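Local coordinates for NAD-dependent epimerase/dehydratase domain-containing protein (Ruegeria pomeroyi DSS-3, PDB 3IUS), which is of unknown function but probably binds NAD or a related dinucleotide through a Rossmann-type domain of the NAD-dependent epimerase/dehydratase family, at residues P38-M41 with E42-R45. Numbering follows the deposited sequence.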
loop_
_atom_site.group_PDB
_atom_site.type_symbol
_atom_site.label_atom_id
_atom_site.label_comp_id
_atom_site.label_asym_id
_atom_site.label_seq_id
_atom_site.Cartn_x
_atom_site.Cartn_y
_atom_site.Cartn_z
ATOM N N PRO A 38 7.452 11.191 -16.811
ATOM C CA PRO A 38 8.335 10.735 -17.893
ATOM C C PRO A 38 9.735 10.344 -17.409
ATOM O O PRO A 38 10.420 9.591 -18.100
ATOM C CB PRO A 38 8.407 11.943 -18.836
ATOM C CG PRO A 38 7.925 13.107 -18.038
ATOM C CD PRO A 38 6.981 12.574 -17.010
ATOM N N ASP A 39 10.150 10.836 -16.245
ATOM C CA ASP A 39 11.489 10.529 -15.743
ATOM C C ASP A 39 11.529 9.201 -14.985
ATOM O O ASP A 39 12.557 8.833 -14.418
ATOM C CB ASP A 39 12.040 11.673 -14.880
ATOM C CG ASP A 39 11.502 11.655 -13.455
ATOM O OD1 ASP A 39 11.847 12.571 -12.673
ATOM O OD2 ASP A 39 10.738 10.730 -13.107
ATOM N N GLN A 40 10.407 8.485 -14.987
ATOM C CA GLN A 40 10.302 7.212 -14.277
ATOM C C GLN A 40 10.325 6.018 -15.228
ATOM O O GLN A 40 10.246 4.870 -14.792
ATOM C CB GLN A 40 9.027 7.169 -13.429
ATOM C CG GLN A 40 9.004 8.155 -12.273
ATOM C CD GLN A 40 9.877 7.720 -11.111
ATOM O OE1 GLN A 40 9.912 6.541 -10.750
ATOM N NE2 GLN A 40 10.582 8.675 -10.511
HETATM N N MSE A 41 10.422 6.289 -16.524
HETATM C CA MSE A 41 10.403 5.220 -17.515
HETATM C C MSE A 41 11.545 4.242 -17.262
HETATM O O MSE A 41 11.367 3.026 -17.334
HETATM C CB MSE A 41 10.489 5.799 -18.928
HETATM C CG MSE A 41 9.371 6.780 -19.283
HETATM SE SE MSE A 41 7.600 5.942 -19.408
HETATM C CE MSE A 41 6.999 6.237 -17.586
ATOM N N GLU A 42 12.713 4.795 -16.947
ATOM C CA GLU A 42 13.920 4.027 -16.659
ATOM C C GLU A 42 13.720 3.067 -15.495
ATOM O O GLU A 42 13.996 1.869 -15.601
ATOM C CB GLU A 42 15.047 4.994 -16.297
ATOM C CG GLU A 42 16.406 4.626 -16.835
ATOM C CD GLU A 42 16.689 5.297 -18.161
ATOM O OE1 GLU A 42 17.725 5.991 -18.267
ATOM O OE2 GLU A 42 15.865 5.148 -19.089
ATOM N N ALA A 43 13.248 3.611 -14.377
ATOM C CA ALA A 43 13.033 2.833 -13.163
ATOM C C ALA A 43 12.008 1.725 -13.381
ATOM O O ALA A 43 12.145 0.627 -12.848
ATOM C CB ALA A 43 12.601 3.740 -12.024
ATOM N N ILE A 44 10.982 2.016 -14.170
ATOM C CA ILE A 44 9.970 1.013 -14.475
ATOM C C ILE A 44 10.570 -0.135 -15.285
ATOM O O ILE A 44 10.337 -1.306 -14.984
ATOM C CB ILE A 44 8.764 1.630 -15.207
ATOM C CG1 ILE A 44 7.978 2.525 -14.246
ATOM C CG2 ILE A 44 7.847 0.539 -15.766
ATOM C CD1 ILE A 44 6.824 3.258 -14.889
ATOM N N ARG A 45 11.354 0.202 -16.305
ATOM C CA ARG A 45 12.012 -0.815 -17.118
ATOM C C ARG A 45 12.911 -1.710 -16.263
ATOM O O ARG A 45 12.866 -2.934 -16.370
ATOM C CB ARG A 45 12.808 -0.167 -18.254
ATOM C CG ARG A 45 13.639 -1.149 -19.065
ATOM C CD ARG A 45 14.200 -0.503 -20.326
ATOM N NE ARG A 45 13.174 -0.321 -21.351
ATOM C CZ ARG A 45 12.650 0.851 -21.699
ATOM N NH1 ARG A 45 13.057 1.969 -21.113
ATOM N NH2 ARG A 45 11.719 0.904 -22.643
HETATM O O HOH W 1 13.062 7.646 -17.475
#
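Gln-40 and Met-41 each offer a carbonyl oxygen to an amide four residues on, in the short helix 41-46. Ile-44 N donates to Gln-40 O at 3.0 Å with an N-H...O angle of 159°, and Arg-45 N donates to Met-41 O, also at 3.0 Å. A water extends the polar network at the N-terminal end: it accepts from Glu-42 N at 2.9 Å and gives a weak bond back to Pro-38 O, bridging the incoming loop and the opening turn.

Apolar contact is carried by Met-41, a selenomethionine, and Ile-44, whose side chains run alongside each other in the same direction. Met-41 CE meets Ile-44 CD1 at 4.0 Å; bends at chi2 (-67°) and chi3 (93°) fold the selenoether back to bring that methyl there. Ile-44 CG1, lying beside its own backbone N, passes 3.3 Å from Gln-40 O, so the isoleucine packs against the carbonyl that its amide grips. On another side of the turn, Ala-43 CB approaches Gln-40 OE1 at 4.1 Å, while that oxygen is hydrogen-bonded to Arg-18.

The turn opens the helix of a beta-alpha-beta crossover that joins the parallel, paired strands 30-35 and 49-53 of the Rossmann-type sheet. Met-41 and Ile-44 rest on Ser-35 and Pro-51 of those strands, whereas Ala-43 and Ile-44 touch Arg-18 of helix 15-24.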